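Local coordinates for protein probable dipeptidase (Pseudomonas aeruginosa, PDB 3B40) that probably acts as a metal-dependent dipeptidase of the M19 membrane dipeptidase family, at residues D26-V31 against A64-G69. The protein carries 11 engineered substitutions. Residues are numbered along the deposited sequence; the frame is centred on the assembly and turned at random.
Sequences DSRITV and ALAIFG. Engineered in segment 26-31: Val31 (natural residue Ile).
A beta-alpha-beta unit sets Asp26 and Ala64 side by side on parallel strands, where Ala64 N donates to Asp26 O (2.9 Å, N-H...O angle 160°). Ile29 N returns a weak bond to Ala64 O at 3.3 Å, nearly straight at 172°, so Ala64 is held through both its N and its O. Between these two bonds the backbone bends at Ser27, and Asp26 spans the bend with an Asx turn: OD1 accepts Arg28 N at 3.0 Å on its anti side, 29° out of the carboxylate plane, while OD2 bonds to Ser358 OG. Ala64 CB lies against Ser27 O.

Strand 25-29, helix 52-58 and strand 62-68 form this crossover within the curled parallel sheet, consistent with the TIM-barrel fold of the family. On the Leu65 side of the strands, Leu65 and Ile29 run alongside each other in the same direction, with CD2 of Leu65 3.7 Å from CB of Ile29. Val31, an engineered residue, crosses Leu65 at about a right angle; its CG2, anti to the carbonyl carbon, comes within 3.6 Å of Leu65 CB. Helix 87-108 covers the Val31 and Leu65 part, with Ile101 on Val31 and Leu102 on Leu65, while Ile29 rests on Val372.

Beyond Ile29 direct backbone pairing gives way to a water, which accepts from Val31 N and donates to Ala66 O (2.7 Å). Arg28 leaves the backbone on the other side, and its NH1 approaches Ala66 CB obliquely at 3.8 Å; the guanidinium also makes long, weak ion pairs with Asp359 and Asp362.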
loop_
_atom_site.group_PDB
_atom_site.type_symbol
_atom_site.label_atom_id
_atom_site.label_comp_id
_atom_site.label_asym_id
_atom_site.label_seq_id
_atom_site.Cartn_x
_atom_site.Cartn_y
_atom_site.Cartn_z
ATOM N N ASP A 26 -0.424 -9.840 -4.013
ATOM C CA ASP A 26 0.096 -8.813 -3.102
ATOM C C ASP A 26 -0.471 -7.470 -3.573
ATOM O O ASP A 26 -0.143 -7.003 -4.660
ATOM C CB ASP A 26 1.625 -8.838 -3.156
ATOM C CG ASP A 26 2.287 -7.798 -2.237
ATOM O OD1 ASP A 26 1.652 -6.787 -1.852
ATOM O OD2 ASP A 26 3.473 -7.989 -1.918
ATOM N N SER A 27 -1.334 -6.866 -2.755
ATOM C CA SER A 27 -2.090 -5.696 -3.171
ATOM C C SER A 27 -1.293 -4.413 -3.150
ATOM O O SER A 27 -1.854 -3.346 -3.391
ATOM C CB SER A 27 -3.391 -5.543 -2.342
ATOM O OG SER A 27 -3.094 -5.560 -0.958
ATOM N N ARG A 28 0.008 -4.481 -2.848
ATOM C CA ARG A 28 0.803 -3.248 -2.794
ATOM C C ARG A 28 2.323 -3.436 -2.965
ATOM O O ARG A 28 3.041 -3.748 -2.022
ATOM C CB ARG A 28 0.463 -2.440 -1.527
ATOM C CG ARG A 28 1.302 -1.189 -1.330
ATOM C CD ARG A 28 0.787 -0.051 -2.181
ATOM N NE ARG A 28 1.536 1.175 -1.880
ATOM C CZ ARG A 28 2.094 1.960 -2.803
ATOM N NH1 ARG A 28 1.986 1.660 -4.112
ATOM N NH2 ARG A 28 2.758 3.037 -2.400
ATOM N N ILE A 29 2.772 -3.271 -4.199
ATOM C CA ILE A 29 4.177 -3.176 -4.553
ATOM C C ILE A 29 4.391 -1.936 -5.421
ATOM O O ILE A 29 3.607 -1.628 -6.330
ATOM C CB ILE A 29 4.707 -4.456 -5.289
ATOM C CG1 ILE A 29 4.411 -5.698 -4.449
ATOM C CG2 ILE A 29 6.247 -4.322 -5.644
ATOM C CD1 ILE A 29 4.818 -7.030 -5.089
ATOM N N THR A 30 5.428 -1.189 -5.080
ATOM C CA THR A 30 5.727 0.037 -5.789
ATOM C C THR A 30 6.551 -0.292 -7.003
ATOM O O THR A 30 7.410 -1.190 -6.961
ATOM C CB THR A 30 6.484 1.034 -4.874
ATOM O OG1 THR A 30 5.580 1.514 -3.901
ATOM C CG2 THR A 30 7.068 2.225 -5.651
ATOM N N VAL A 31 6.277 0.424 -8.087
ATOM C CA VAL A 31 7.115 0.384 -9.307
ATOM C C VAL A 31 8.194 1.492 -9.205
ATOM O O VAL A 31 7.853 2.690 -9.199
ATOM C CB VAL A 31 6.247 0.634 -10.588
ATOM C CG1 VAL A 31 7.089 0.479 -11.889
ATOM C CG2 VAL A 31 5.005 -0.252 -10.615
ATOM N N ALA A 64 -0.633 -5.891 -7.273
ATOM C CA ALA A 64 -1.179 -4.609 -7.725
ATOM C C ALA A 64 -0.019 -3.618 -7.752
ATOM O O ALA A 64 0.607 -3.355 -6.728
ATOM C CB ALA A 64 -2.328 -4.137 -6.826
ATOM N N LEU A 65 0.291 -3.131 -8.956
ATOM C CA LEU A 65 1.344 -2.141 -9.169
ATOM C C LEU A 65 0.719 -0.809 -9.555
ATOM O O LEU A 65 0.011 -0.702 -10.565
ATOM C CB LEU A 65 2.293 -2.602 -10.277
ATOM C CG LEU A 65 2.791 -4.056 -10.100
ATOM C CD1 LEU A 65 3.642 -4.445 -11.299
ATOM C CD2 LEU A 65 3.589 -4.245 -8.826
ATOM N N ALA A 66 1.040 0.205 -8.775
ATOM C CA ALA A 66 0.311 1.451 -8.821
ATOM C C ALA A 66 0.944 2.449 -9.784
ATOM O O ALA A 66 2.160 2.647 -9.777
ATOM C CB ALA A 66 0.232 2.057 -7.425
ATOM N N ILE A 67 0.079 3.076 -10.573
ATOM C CA ILE A 67 0.355 4.324 -11.243
ATOM C C ILE A 67 0.349 5.385 -10.151
ATOM O O ILE A 67 -0.715 5.719 -9.588
ATOM C CB ILE A 67 -0.771 4.662 -12.266
ATOM C CG1 ILE A 67 -0.958 3.543 -13.321
ATOM C CG2 ILE A 67 -0.550 6.059 -12.867
ATOM C CD1 ILE A 67 0.279 3.043 -14.100
ATOM N N PHE A 68 1.530 5.908 -9.854
ATOM C CA PHE A 68 1.716 6.797 -8.696
ATOM C C PHE A 68 2.488 8.042 -9.117
ATOM O O PHE A 68 3.448 7.955 -9.902
ATOM C CB PHE A 68 2.504 6.050 -7.607
ATOM C CG PHE A 68 2.836 6.886 -6.391
ATOM C CD1 PHE A 68 1.917 7.023 -5.366
ATOM C CD2 PHE A 68 4.096 7.497 -6.253
ATOM C CE1 PHE A 68 2.213 7.793 -4.228
ATOM C CE2 PHE A 68 4.398 8.275 -5.115
ATOM C CZ PHE A 68 3.446 8.415 -4.109
ATOM N N GLY A 69 2.041 9.199 -8.628
ATOM C CA GLY A 69 2.865 10.402 -8.606
ATOM C C GLY A 69 2.560 11.174 -7.327
ATOM O O GLY A 69 1.492 10.998 -6.733
HETATM O O HOH W 1 -1.502 -1.162 -5.267
HETATM O O HOH W 2 4.095 2.391 -7.966
#